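Local coordinates for protein Sodium/sialic acid symporter SiaT (Proteus mirabilis, PDB 5NV9) that uses the sodium gradient to drive uptake of the sialic acid N-acetylneuraminic acid across the bacterial inner membrane as a LeuT-fold symporter, at residues A[78-83]-A[238-243]; A[105-110]-A[356-361]; A[142-147]-A[157-162]; A[209-214]-A[292-297]. All blocks are in the same frame, centred on the assembly; numbering follows the deposited sequence.

Contact 1: residues A[78-83]-A[238-243]. With SLB (N-acetyl-beta-neuraminic acid), chain D.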
loop_
_atom_site.group_PDB
_atom_site.type_symbol
_atom_site.label_atom_id
_atom_site.label_comp_id
_atom_site.label_asym_id
_atom_site.label_seq_id
_atom_site.Cartn_x
_atom_site.Cartn_y
_atom_site.Cartn_z
ATOM N N PHE A 78 -5.088 -15.951 -4.762
ATOM C CA PHE A 78 -4.617 -14.797 -4.032
ATOM C C PHE A 78 -5.678 -13.970 -3.307
ATOM O O PHE A 78 -5.369 -13.270 -2.362
ATOM C CB PHE A 78 -3.855 -13.867 -4.955
ATOM C CG PHE A 78 -2.395 -14.220 -5.129
ATOM C CD1 PHE A 78 -1.982 -15.545 -5.400
ATOM C CD2 PHE A 78 -1.442 -13.209 -5.157
ATOM C CE1 PHE A 78 -0.642 -15.849 -5.612
ATOM C CE2 PHE A 78 -0.080 -13.514 -5.342
ATOM C CZ PHE A 78 0.313 -14.831 -5.587
ATOM N N ILE A 79 -6.935 -14.060 -3.744
ATOM C CA ILE A 79 -8.020 -13.331 -3.124
ATOM C C ILE A 79 -8.166 -13.762 -1.645
ATOM O O ILE A 79 -8.676 -12.994 -0.831
ATOM C CB ILE A 79 -9.371 -13.416 -3.924
ATOM C CG1 ILE A 79 -10.222 -12.160 -3.671
ATOM C CG2 ILE A 79 -10.141 -14.715 -3.599
ATOM C CD1 ILE A 79 -11.588 -12.178 -4.309
ATOM N N ILE A 80 -7.697 -14.934 -1.272
ATOM C CA ILE A 80 -7.690 -15.306 0.150
ATOM C C ILE A 80 -6.963 -14.190 0.938
ATOM O O ILE A 80 -7.390 -13.804 2.030
ATOM C CB ILE A 80 -7.131 -16.732 0.367
ATOM C CG1 ILE A 80 -8.071 -17.773 -0.265
ATOM C CG2 ILE A 80 -7.054 -17.096 1.843
ATOM C CD1 ILE A 80 -7.371 -19.071 -0.611
ATOM N N GLY A 81 -5.938 -13.590 0.331
ATOM C CA GLY A 81 -5.262 -12.432 0.914
ATOM C C GLY A 81 -6.124 -11.303 1.412
ATOM O O GLY A 81 -5.862 -10.749 2.478
ATOM N N GLN A 82 -7.145 -10.936 0.628
ATOM C CA GLN A 82 -8.078 -9.862 0.965
ATOM C C GLN A 82 -8.914 -10.148 2.197
ATOM O O GLN A 82 -9.140 -9.271 3.058
ATOM C CB GLN A 82 -9.049 -9.605 -0.223
ATOM C CG GLN A 82 -8.339 -9.446 -1.541
ATOM C CD GLN A 82 -7.573 -8.136 -1.621
ATOM O OE1 GLN A 82 -7.898 -7.168 -0.941
ATOM N NE2 GLN A 82 -6.645 -8.066 -2.533
ATOM N N TYR A 83 -9.396 -11.378 2.273
ATOM C CA TYR A 83 -10.226 -11.788 3.393
ATOM C C TYR A 83 -9.425 -11.967 4.682
ATOM O O TYR A 83 -9.943 -11.733 5.771
ATOM C CB TYR A 83 -11.118 -12.996 2.986
ATOM C CG TYR A 83 -12.057 -12.521 1.886
ATOM C CD1 TYR A 83 -13.136 -11.714 2.171
ATOM C CD2 TYR A 83 -11.789 -12.770 0.549
ATOM C CE1 TYR A 83 -13.946 -11.193 1.168
ATOM C CE2 TYR A 83 -12.599 -12.255 -0.462
ATOM C CZ TYR A 83 -13.668 -11.460 -0.140
ATOM O OH TYR A 83 -14.497 -10.987 -1.129
ATOM N N VAL A 238 0.824 -21.554 1.374
ATOM C CA VAL A 238 1.935 -20.541 1.353
ATOM C C VAL A 238 1.459 -19.081 1.303
ATOM O O VAL A 238 1.862 -18.222 2.102
ATOM C CB VAL A 238 2.901 -20.858 0.201
ATOM C CG1 VAL A 238 4.012 -19.813 0.126
ATOM C CG2 VAL A 238 3.468 -22.260 0.423
ATOM N N LEU A 239 0.550 -18.792 0.372
ATOM C CA LEU A 239 -0.011 -17.467 0.285
ATOM C C LEU A 239 -0.925 -17.102 1.494
ATOM O O LEU A 239 -0.973 -15.950 1.873
ATOM C CB LEU A 239 -0.702 -17.234 -1.066
ATOM C CG LEU A 239 -1.946 -18.040 -1.332
ATOM C CD1 LEU A 239 -3.107 -17.362 -0.641
ATOM C CD2 LEU A 239 -2.252 -18.168 -2.828
HETATM N N MSE A 240 -1.587 -18.066 2.130
HETATM C CA MSE A 240 -2.327 -17.799 3.353
HETATM C C MSE A 240 -1.417 -17.366 4.492
HETATM O O MSE A 240 -1.676 -16.342 5.108
HETATM C CB MSE A 240 -3.161 -18.986 3.807
HETATM C CG MSE A 240 -4.415 -19.018 2.956
HETATM SE SE MSE A 240 -5.492 -20.636 3.339
HETATM C CE MSE A 240 -6.551 -19.709 4.732
ATOM N N ILE A 241 -0.346 -18.113 4.777
ATOM C CA ILE A 241 0.592 -17.687 5.808
ATOM C C ILE A 241 1.311 -16.406 5.390
ATOM O O ILE A 241 1.414 -15.467 6.189
ATOM C CB ILE A 241 1.660 -18.739 6.154
ATOM C CG1 ILE A 241 1.037 -20.104 6.329
ATOM C CG2 ILE A 241 2.320 -18.380 7.488
ATOM C CD1 ILE A 241 2.042 -21.201 6.049
ATOM N N GLY A 242 1.730 -16.342 4.123
ATOM C CA GLY A 242 2.375 -15.143 3.583
ATOM C C GLY A 242 1.494 -13.889 3.665
ATOM O O GLY A 242 1.932 -12.831 4.168
ATOM N N PHE A 243 0.241 -13.975 3.194
ATOM C CA PHE A 243 -0.649 -12.809 3.286
ATOM C C PHE A 243 -1.061 -12.441 4.719
ATOM O O PHE A 243 -1.209 -11.226 5.023
ATOM C CB PHE A 243 -1.894 -12.927 2.402
ATOM C CG PHE A 243 -1.641 -12.561 0.966
ATOM C CD1 PHE A 243 -0.983 -11.406 0.643
ATOM C CD2 PHE A 243 -1.987 -13.412 -0.052
ATOM C CE1 PHE A 243 -0.712 -11.055 -0.692
ATOM C CE2 PHE A 243 -1.724 -13.078 -1.376
ATOM C CZ PHE A 243 -1.083 -11.896 -1.706
HETATM C C1 SLB D . -1.138 -2.669 -3.613
HETATM C C2 SLB D . -1.289 -3.630 -2.465
HETATM C C3 SLB D . -0.471 -4.869 -2.749
HETATM C C4 SLB D . -0.733 -5.999 -1.729
HETATM C C5 SLB D . -2.230 -6.296 -1.823
HETATM C C6 SLB D . -3.038 -5.015 -1.527
HETATM C C7 SLB D . -4.561 -5.182 -1.614
HETATM C C8 SLB D . -5.281 -3.888 -1.334
HETATM C C9 SLB D . -6.793 -4.092 -1.255
HETATM C C10 SLB D . -3.175 -8.509 -1.279
HETATM C C11 SLB D . -3.804 -9.290 -0.154
HETATM N N5 SLB D . -2.619 -7.355 -0.881
HETATM O O1A SLB D . -2.006 -2.710 -4.551
HETATM O O1B SLB D . -0.112 -1.887 -3.619
HETATM O O2 SLB D . -0.862 -3.024 -1.212
HETATM O O4 SLB D . 0.033 -7.207 -2.064
HETATM O O6 SLB D . -2.686 -3.988 -2.450
HETATM O O7 SLB D . -4.955 -5.588 -2.928
HETATM O O8 SLB D . -4.808 -3.322 -0.117
HETATM O O9 SLB D . -7.177 -4.925 -0.132
HETATM O O10 SLB D . -3.223 -8.876 -2.464
#

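Contact 2: residues A[105-110]-A[356-361]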
loop_
_atom_site.group_PDB
_atom_site.type_symbol
_atom_site.label_atom_id
_atom_site.label_comp_id
_atom_site.label_asym_id
_atom_site.label_seq_id
_atom_site.Cartn_x
_atom_site.Cartn_y
_atom_site.Cartn_z
ATOM N N ILE A 105 0.324 9.404 19.174
ATOM C CA ILE A 105 1.459 9.262 18.287
ATOM C C ILE A 105 1.320 10.174 17.090
ATOM O O ILE A 105 0.207 10.389 16.605
ATOM C CB ILE A 105 1.668 7.799 17.829
ATOM C CG1 ILE A 105 0.474 7.230 17.079
ATOM C CG2 ILE A 105 1.963 6.934 19.045
ATOM C CD1 ILE A 105 0.845 6.481 15.836
ATOM N N THR A 106 2.455 10.690 16.622
ATOM C CA THR A 106 2.563 11.170 15.286
ATOM C C THR A 106 3.059 9.993 14.411
ATOM O O THR A 106 2.381 9.613 13.440
ATOM C CB THR A 106 3.474 12.415 15.221
ATOM O OG1 THR A 106 2.720 13.517 15.714
ATOM C CG2 THR A 106 3.938 12.735 13.793
ATOM N N SER A 107 4.155 9.367 14.835
ATOM C CA SER A 107 4.732 8.175 14.152
ATOM C C SER A 107 4.411 6.907 14.954
ATOM O O SER A 107 4.570 6.887 16.148
ATOM C CB SER A 107 6.245 8.324 14.010
ATOM O OG SER A 107 6.861 7.163 13.526
ATOM N N ALA A 108 4.000 5.862 14.270
ATOM C CA ALA A 108 3.753 4.555 14.897
ATOM C C ALA A 108 4.921 4.014 15.707
ATOM O O ALA A 108 4.695 3.315 16.755
ATOM C CB ALA A 108 3.367 3.543 13.822
ATOM N N TYR A 109 6.136 4.374 15.277
ATOM C CA TYR A 109 7.400 3.793 15.831
ATOM C C TYR A 109 7.720 4.352 17.232
ATOM O O TYR A 109 8.518 3.794 17.996
ATOM C CB TYR A 109 8.533 3.871 14.790
ATOM C CG TYR A 109 8.028 3.314 13.493
ATOM C CD1 TYR A 109 7.576 1.978 13.411
ATOM C CD2 TYR A 109 7.803 4.163 12.367
ATOM C CE1 TYR A 109 6.998 1.489 12.230
ATOM C CE2 TYR A 109 7.239 3.666 11.186
ATOM C CZ TYR A 109 6.798 2.351 11.127
ATOM O OH TYR A 109 6.204 1.883 9.967
ATOM N N GLU A 110 7.020 5.409 17.602
ATOM C CA GLU A 110 7.076 5.930 18.982
ATOM C C GLU A 110 6.626 4.887 19.971
ATOM O O GLU A 110 7.127 4.863 21.086
ATOM C CB GLU A 110 6.154 7.161 19.169
ATOM C CG GLU A 110 6.580 8.403 18.421
ATOM C CD GLU A 110 5.499 9.509 18.347
ATOM O OE1 GLU A 110 4.684 9.681 19.277
ATOM O OE2 GLU A 110 5.466 10.237 17.341
ATOM N N ASN A 356 9.830 13.579 10.839
ATOM C CA ASN A 356 9.544 14.681 11.746
ATOM C C ASN A 356 9.646 14.272 13.242
ATOM O O ASN A 356 10.273 14.975 14.081
ATOM C CB ASN A 356 8.157 15.271 11.460
ATOM C CG ASN A 356 8.063 16.765 11.747
ATOM O OD1 ASN A 356 7.655 17.189 12.836
ATOM N ND2 ASN A 356 8.507 17.570 10.785
ATOM N N SER A 357 9.024 13.135 13.560
ATOM C CA SER A 357 8.942 12.657 14.918
ATOM C C SER A 357 10.208 11.879 15.312
ATOM O O SER A 357 10.839 12.234 16.305
ATOM C CB SER A 357 7.687 11.782 15.125
ATOM O OG SER A 357 7.679 11.216 16.458
ATOM N N ASP A 358 10.543 10.840 14.513
ATOM C CA ASP A 358 11.542 9.835 14.856
ATOM C C ASP A 358 12.965 10.335 14.604
ATOM O O ASP A 358 13.895 9.852 15.238
ATOM C CB ASP A 358 11.362 8.525 14.077
ATOM C CG ASP A 358 9.983 7.898 14.284
ATOM O OD1 ASP A 358 9.495 7.967 15.414
ATOM O OD2 ASP A 358 9.381 7.372 13.320
ATOM N N ILE A 359 13.139 11.290 13.694
ATOM C CA ILE A 359 14.467 11.776 13.365
ATOM C C ILE A 359 14.666 13.208 13.921
ATOM O O ILE A 359 15.455 13.437 14.883
ATOM C CB ILE A 359 14.739 11.653 11.866
ATOM C CG1 ILE A 359 14.512 10.208 11.368
ATOM C CG2 ILE A 359 16.161 12.058 11.520
ATOM C CD1 ILE A 359 15.356 9.156 12.033
ATOM N N TYR A 360 13.920 14.148 13.372
ATOM C CA TYR A 360 14.085 15.543 13.671
ATOM C C TYR A 360 13.722 15.927 15.110
ATOM O O TYR A 360 14.463 16.605 15.790
ATOM C CB TYR A 360 13.240 16.373 12.673
ATOM C CG TYR A 360 13.315 17.864 12.867
ATOM C CD1 TYR A 360 14.527 18.542 12.762
ATOM C CD2 TYR A 360 12.145 18.621 13.116
ATOM C CE1 TYR A 360 14.588 19.939 12.939
ATOM C CE2 TYR A 360 12.200 19.997 13.318
ATOM C CZ TYR A 360 13.414 20.657 13.195
ATOM O OH TYR A 360 13.460 22.031 13.388
ATOM N N THR A 361 12.582 15.500 15.591
ATOM C CA THR A 361 12.191 15.846 16.933
ATOM C C THR A 361 13.000 14.980 17.926
ATOM O O THR A 361 13.623 15.485 18.867
ATOM C CB THR A 361 10.667 15.717 17.097
ATOM O OG1 THR A 361 10.009 16.576 16.152
ATOM C CG2 THR A 361 10.247 16.099 18.469
#

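Contact 3: residues A[142-147]-A[157-162]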
loop_
_atom_site.group_PDB
_atom_site.type_symbol
_atom_site.label_atom_id
_atom_site.label_comp_id
_atom_site.label_asym_id
_atom_site.label_seq_id
_atom_site.Cartn_x
_atom_site.Cartn_y
_atom_site.Cartn_z
ATOM N N LEU A 142 5.403 1.124 -12.588
ATOM C CA LEU A 142 4.358 0.274 -13.134
ATOM C C LEU A 142 3.275 1.062 -13.893
ATOM O O LEU A 142 2.833 0.628 -14.926
ATOM C CB LEU A 142 3.613 -0.513 -12.077
ATOM C CG LEU A 142 4.325 -1.461 -11.159
ATOM C CD1 LEU A 142 3.230 -2.234 -10.416
ATOM C CD2 LEU A 142 5.255 -2.383 -11.922
ATOM N N THR A 143 2.858 2.205 -13.352
ATOM C CA THR A 143 1.837 3.024 -13.965
ATOM C C THR A 143 2.313 3.475 -15.343
ATOM O O THR A 143 1.556 3.427 -16.317
ATOM C CB THR A 143 1.508 4.233 -13.037
ATOM O OG1 THR A 143 1.257 3.757 -11.714
ATOM C CG2 THR A 143 0.344 5.065 -13.503
ATOM N N VAL A 144 3.553 3.945 -15.405
ATOM C CA VAL A 144 4.187 4.309 -16.657
ATOM C C VAL A 144 4.282 3.100 -17.627
ATOM O O VAL A 144 3.954 3.219 -18.805
ATOM C CB VAL A 144 5.597 4.932 -16.446
ATOM C CG1 VAL A 144 6.320 5.084 -17.787
ATOM C CG2 VAL A 144 5.498 6.286 -15.763
ATOM N N LEU A 145 4.705 1.949 -17.127
ATOM C CA LEU A 145 4.778 0.754 -17.962
ATOM C C LEU A 145 3.424 0.456 -18.538
ATOM O O LEU A 145 3.319 0.124 -19.701
ATOM C CB LEU A 145 5.257 -0.477 -17.206
ATOM C CG LEU A 145 6.751 -0.762 -17.232
ATOM C CD1 LEU A 145 7.084 -1.871 -16.250
ATOM C CD2 LEU A 145 7.164 -1.149 -18.638
ATOM N N ALA A 146 2.384 0.599 -17.735
ATOM C CA ALA A 146 1.048 0.303 -18.209
ATOM C C ALA A 146 0.502 1.239 -19.307
ATOM O O ALA A 146 -0.185 0.784 -20.224
ATOM C CB ALA A 146 0.098 0.313 -17.035
ATOM N N LEU A 147 0.753 2.541 -19.159
ATOM C CA LEU A 147 0.083 3.571 -19.910
ATOM C C LEU A 147 0.894 4.084 -21.067
ATOM O O LEU A 147 0.353 4.691 -21.969
ATOM C CB LEU A 147 -0.188 4.767 -19.017
ATOM C CG LEU A 147 -1.183 4.533 -17.891
ATOM C CD1 LEU A 147 -1.504 5.884 -17.301
ATOM C CD2 LEU A 147 -2.459 3.840 -18.357
ATOM N N VAL A 157 7.192 13.042 -19.107
ATOM C CA VAL A 157 6.016 13.859 -18.965
ATOM C C VAL A 157 4.949 13.106 -18.141
ATOM O O VAL A 157 4.287 13.655 -17.246
ATOM C CB VAL A 157 5.447 14.216 -20.343
ATOM C CG1 VAL A 157 4.119 14.945 -20.182
ATOM C CG2 VAL A 157 6.456 15.036 -21.143
ATOM N N LEU A 158 4.834 11.833 -18.425
ATOM C CA LEU A 158 3.947 10.981 -17.683
ATOM C C LEU A 158 4.336 10.958 -16.184
ATOM O O LEU A 158 3.473 10.985 -15.283
ATOM C CB LEU A 158 3.972 9.601 -18.314
ATOM C CG LEU A 158 2.775 8.673 -18.407
ATOM C CD1 LEU A 158 1.489 9.350 -18.887
ATOM C CD2 LEU A 158 3.121 7.559 -19.388
ATOM N N ILE A 159 5.635 10.948 -15.912
ATOM C CA ILE A 159 6.095 11.003 -14.540
ATOM C C ILE A 159 5.790 12.351 -13.902
ATOM O O ILE A 159 5.518 12.405 -12.689
ATOM C CB ILE A 159 7.591 10.667 -14.459
ATOM C CG1 ILE A 159 7.769 9.211 -14.825
ATOM C CG2 ILE A 159 8.143 10.953 -13.093
ATOM C CD1 ILE A 159 9.199 8.757 -15.016
ATOM N N VAL A 160 5.840 13.435 -14.703
ATOM C CA VAL A 160 5.479 14.762 -14.222
ATOM C C VAL A 160 4.011 14.734 -13.806
ATOM O O VAL A 160 3.665 15.239 -12.750
ATOM C CB VAL A 160 5.644 15.846 -15.268
ATOM C CG1 VAL A 160 4.960 17.095 -14.788
ATOM C CG2 VAL A 160 7.108 16.152 -15.497
ATOM N N LEU A 161 3.166 14.193 -14.680
ATOM C CA LEU A 161 1.729 14.037 -14.406
ATOM C C LEU A 161 1.381 13.079 -13.246
ATOM O O LEU A 161 0.490 13.368 -12.421
ATOM C CB LEU A 161 1.011 13.579 -15.666
ATOM C CG LEU A 161 1.003 14.552 -16.858
ATOM C CD1 LEU A 161 0.121 13.950 -17.892
ATOM C CD2 LEU A 161 0.468 15.919 -16.482
ATOM N N ILE A 162 2.035 11.934 -13.184
ATOM C CA ILE A 162 1.739 10.990 -12.093
ATOM C C ILE A 162 2.313 11.453 -10.744
ATOM O O ILE A 162 1.610 11.465 -9.712
ATOM C CB ILE A 162 2.273 9.563 -12.383
ATOM C CG1 ILE A 162 1.590 8.952 -13.603
ATOM C CG2 ILE A 162 2.042 8.647 -11.196
ATOM C CD1 ILE A 162 2.404 7.869 -14.255
#

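Contact 4: residues A[209-214]-A[292-297]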
loop_
_atom_site.group_PDB
_atom_site.type_symbol
_atom_site.label_atom_id
_atom_site.label_comp_id
_atom_site.label_asym_id
_atom_site.label_seq_id
_atom_site.Cartn_x
_atom_site.Cartn_y
_atom_site.Cartn_z
ATOM N N SER A 209 -22.551 -15.044 -17.678
ATOM C CA SER A 209 -22.767 -16.476 -17.415
ATOM C C SER A 209 -21.679 -17.316 -18.125
ATOM O O SER A 209 -21.048 -18.170 -17.538
ATOM C CB SER A 209 -24.183 -16.892 -17.820
ATOM O OG SER A 209 -24.219 -18.259 -18.116
ATOM N N GLU A 210 -21.415 -16.989 -19.362
ATOM C CA GLU A 210 -20.301 -17.583 -20.089
ATOM C C GLU A 210 -18.907 -17.269 -19.457
ATOM O O GLU A 210 -18.044 -18.117 -19.445
ATOM C CB GLU A 210 -20.408 -17.188 -21.548
ATOM C CG GLU A 210 -19.354 -17.732 -22.483
ATOM C CD GLU A 210 -19.370 -19.253 -22.566
ATOM O OE1 GLU A 210 -20.312 -19.936 -22.084
ATOM O OE2 GLU A 210 -18.409 -19.787 -23.113
ATOM N N ILE A 211 -18.691 -16.077 -18.915
ATOM C CA ILE A 211 -17.473 -15.805 -18.198
ATOM C C ILE A 211 -17.291 -16.747 -17.001
ATOM O O ILE A 211 -16.215 -17.332 -16.850
ATOM C CB ILE A 211 -17.423 -14.345 -17.725
ATOM C CG1 ILE A 211 -17.170 -13.448 -18.925
ATOM C CG2 ILE A 211 -16.310 -14.164 -16.669
ATOM C CD1 ILE A 211 -17.460 -11.969 -18.686
ATOM N N PHE A 212 -18.347 -16.946 -16.209
ATOM C CA PHE A 212 -18.333 -17.860 -15.093
ATOM C C PHE A 212 -17.961 -19.311 -15.459
ATOM O O PHE A 212 -17.065 -19.912 -14.822
ATOM C CB PHE A 212 -19.671 -17.869 -14.319
ATOM C CG PHE A 212 -19.663 -18.804 -13.134
ATOM C CD1 PHE A 212 -19.095 -18.415 -11.917
ATOM C CD2 PHE A 212 -20.221 -20.065 -13.228
ATOM C CE1 PHE A 212 -19.067 -19.270 -10.836
ATOM C CE2 PHE A 212 -20.214 -20.921 -12.143
ATOM C CZ PHE A 212 -19.626 -20.533 -10.949
ATOM N N THR A 213 -18.697 -19.839 -16.421
ATOM C CA THR A 213 -18.654 -21.250 -16.832
ATOM C C THR A 213 -17.347 -21.603 -17.452
ATOM O O THR A 213 -16.754 -22.639 -17.079
ATOM C CB THR A 213 -19.787 -21.556 -17.828
ATOM O OG1 THR A 213 -20.967 -21.682 -17.065
ATOM C CG2 THR A 213 -19.593 -22.870 -18.569
ATOM N N THR A 214 -16.886 -20.746 -18.368
ATOM C CA THR A 214 -15.593 -20.964 -18.996
ATOM C C THR A 214 -14.461 -20.940 -17.947
ATOM O O THR A 214 -13.544 -21.811 -17.943
ATOM C CB THR A 214 -15.273 -19.891 -20.023
ATOM O OG1 THR A 214 -16.298 -19.839 -20.997
ATOM C CG2 THR A 214 -13.929 -20.177 -20.701
ATOM N N GLY A 292 -9.716 -10.002 -14.792
ATOM C CA GLY A 292 -8.777 -10.938 -15.413
ATOM C C GLY A 292 -9.455 -12.164 -15.953
ATOM O O GLY A 292 -9.172 -12.589 -17.039
ATOM N N SER A 293 -10.393 -12.725 -15.222
ATOM C CA SER A 293 -11.165 -13.821 -15.758
ATOM C C SER A 293 -12.021 -13.453 -16.986
ATOM O O SER A 293 -12.094 -14.205 -17.991
ATOM C CB SER A 293 -12.031 -14.381 -14.624
ATOM O OG SER A 293 -11.201 -14.910 -13.613
ATOM N N ALA A 294 -12.672 -12.295 -16.903
ATOM C CA ALA A 294 -13.421 -11.742 -18.055
ATOM C C ALA A 294 -12.584 -11.523 -19.261
ATOM O O ALA A 294 -13.021 -11.868 -20.366
ATOM C CB ALA A 294 -14.170 -10.473 -17.690
ATOM N N LEU A 295 -11.378 -10.967 -19.087
ATOM C CA LEU A 295 -10.524 -10.664 -20.216
ATOM C C LEU A 295 -10.017 -11.907 -20.875
ATOM O O LEU A 295 -9.775 -11.893 -22.084
ATOM C CB LEU A 295 -9.321 -9.817 -19.810
ATOM C CG LEU A 295 -9.619 -8.340 -19.473
ATOM C CD1 LEU A 295 -8.444 -7.664 -18.893
ATOM C CD2 LEU A 295 -10.094 -7.559 -20.662
ATOM N N PHE A 296 -9.759 -12.935 -20.044
ATOM C CA PHE A 296 -9.337 -14.234 -20.496
ATOM C C PHE A 296 -10.393 -14.827 -21.434
ATOM O O PHE A 296 -10.057 -15.311 -22.530
ATOM C CB PHE A 296 -9.093 -15.146 -19.301
ATOM C CG PHE A 296 -9.095 -16.577 -19.650
ATOM C CD1 PHE A 296 -8.041 -17.115 -20.313
ATOM C CD2 PHE A 296 -10.157 -17.362 -19.309
ATOM C CE1 PHE A 296 -8.021 -18.449 -20.676
ATOM C CE2 PHE A 296 -10.160 -18.703 -19.675
ATOM C CZ PHE A 296 -9.098 -19.245 -20.365
ATOM N N VAL A 297 -11.661 -14.807 -20.996
ATOM C CA VAL A 297 -12.764 -15.261 -21.846
ATOM C C VAL A 297 -12.889 -14.401 -23.099
ATOM O O VAL A 297 -13.031 -14.924 -24.200
ATOM C CB VAL A 297 -14.067 -15.365 -21.093
ATOM C CG1 VAL A 297 -15.166 -15.853 -22.013
ATOM C CG2 VAL A 297 -13.901 -16.322 -19.936
#

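Contact 1: residues A[78-83]-A[238-243]
Phe243 lies against Gly81 and Phe78 where two transmembrane helices of the LeuT fold, 80-87 and 236-253, meet beside the bound sialic acid. The two rings form an offset edge-to-face pair, centroids 5.5 Å apart and planes at 76°, the edge of Phe243 turned toward the face of Phe78. This inner part is close-packed. Gly81 CA sits 3.6 Å from Phe243 CD2, while SLB C11, the acetyl methyl, lies over one face of the Phe243 ring, offset toward the rim. Phe459 adds a further edge-to-face neighbour to Phe243. Leu239 CD2 approaches Phe78 CD1 at 3.7 Å. The outer, partly exposed side is less even: Ile80 CB stays 4.2 Å from Leu239 CD1, yet Ile80 CG2, anti to the backbone N, presses on CG of selenomethionine Met240 at a tight 3.4 Å. No hydrogen bond links 78-83 to 238-243, though Asn247 ND2, farther along helix 236-253, bonds to Gly81 O. Gln82 shares the polar grip on the sugar with Thr58, Ser60, Thr63 and Arg135: its OE1 accepts from SLB O9 at a doubtfully short 2.5 Å, and its NE2 donates to SLB O7 in a nearly straight bond of 3.0 Å (171°).

Contact 2: residues A[105-110]-A[356-361]
Ser107 and Glu110 form a capping box at the start of helix 110-115, and both reach across to the cytoplasmic end of helix 328-361. A type I turn from Ser107 to Glu110 sets up the box. Glu110 OE2 is gripped by three donors, all well out of the carboxylate plane: from one face come Ser107 N in an almost straight bond of 3.0 Å (175°) and Thr106 N at 3.1 Å in a more bent one, and from the opposite face Ser357 OG of the other segment at 2.6 Å. Ser357 OG is placed for this by standing anti to its own backbone N (chi1 175°). Ser107 OG plays two parts. It accepts a weak bond from Tyr109 N, and it donates to Asp358 OD2 at 2.5 Å, on the syn side and close to the carboxylate plane. The same OD2 is also hydrogen-bonded to Ser125 OG and lies at the edge of the Tyr109 ring. Asp358 OD1 makes a salt bridge with Arg121, a positive charge that probably eases the neighbourhood of two carboxylates whose atoms Glu110 OE2 and Asp358 OD1 are 5.0 Å apart. Tyr109 OH is spent on Ala253 O. Within the pi-type turn at 356-361, Asn356 O takes two donors from opposite faces of its plane: Thr361 N at 2.8 Å and Thr361 OG1 at 2.6 Å.

Contact 3: residues A[142-147]-A[157-162]
Val144 and Ile162 sit at the middle of a wholly buried, apolar meeting of two helices. Val144 CG2, anti to its carbonyl carbon, touches two partners at 3.8 Å each: Ile162 CD1 and Ile159 CG1, three residues apart on the partner helix. Both isoleucines cross the valine at a slant. Ile162 CD1 also reaches Thr143 CG2 at 3.6 Å, these two side chains sliding past each other in opposite directions. In Thr143, chi1 of -50° puts OG1 beside the backbone N and leaves CG2 anti to it, against Ile162; OG1 is hydrogen-bonded to Ile139 O, one turn back, and to Ser61 OG of helix 61-73. Leu158 packs more loosely: its CD2 keeps 4.3 Å both from Val144 CG1 and from Leu147 CB.

Further out, Phe337 of helix 328-361 touches Leu147 and Ile162, and Val396 of helix 370-398 touches Val144 and Ile159. Gln341 NE2 bonds to Ile162 O. The axes of segments 142-147 and 157-162 come no nearer than 10.3 Å, at 126°; branched side chains bridge them, with no hydrogen bond between the segments. With only a short turn between helices 118-151 and 155-203, this is the periplasmic end of a splayed helical hairpin of the LeuT fold, packed behind the sodium-binding helix 328-361.

Contact 4: residues A[209-214]-A[292-297]
Ile211 lies over Ala294 where the short periplasmic helix 207-217 meets helix 267-301 of the LeuT fold almost perpendicularly; the axes of segments 209-214 and 292-297 pass 9.2 Å apart at 93°. Both branches of Ile211 bear on the alanine. Its CD1 meets Ala294 CB at 3.7 Å, and its CG2, anti to the backbone N (chi1 -73° for CG1), rests near Ala294 CA at 4.0 Å. Ile211 CA and Ala294 CA are 5.7 Å apart, an approach consistent with the small alanine side chain. One turn along each helix, Val297 and Thr214 take over, their side chains set at a slant to each other. Val297 CG2, anti to its carbonyl carbon, is 3.8 Å from Thr214 CB and also lies near the carbonyl oxygen of Ile211. Thr214 CG2 then stretches across to the Phe296 ring, meeting CE2 at 4.2 Å; that ring also has a cation-pi partner in Lys220.

No hydrogen bond links segments 209-214 and 292-297, and the crossing is held by carbon contacts, with Val204 touching both Ile211 and Val297. Ser293 OG is hydrogen-bonded to Trp76 NE1. Thr214 turns its methyl to the partner helix and keeps its hydroxyl on its own: OG1 donates to Glu210 O at 2.9 Å, while the backbone N of Thr214 reaches that same oxygen from the opposite face of the carbonyl plane.

Overall arrangement
Contact 1 alone among the four holds residues of the sialic acid pocket: Gly81, Gln82 and Phe243. Contact 3 lies a shell behind, the side chain of Thr143 being about 9 Å from a bound sodium ion and about 10 Å from the sugar. Contact 4, on the periplasmic side, is away from these sites; its nearest atoms are about 10 Å from contact 1 and about 12 Å from contact 3. Contact 2 is cytoplasmic, and its centre is 48 Å from that of contact 4, on the other side of the chain's centre. Helix 328-361, which carries sodium ligands such as Ser342, also supplies Ser357 and Asp358 to contact 2 and Phe337 beside contact 3.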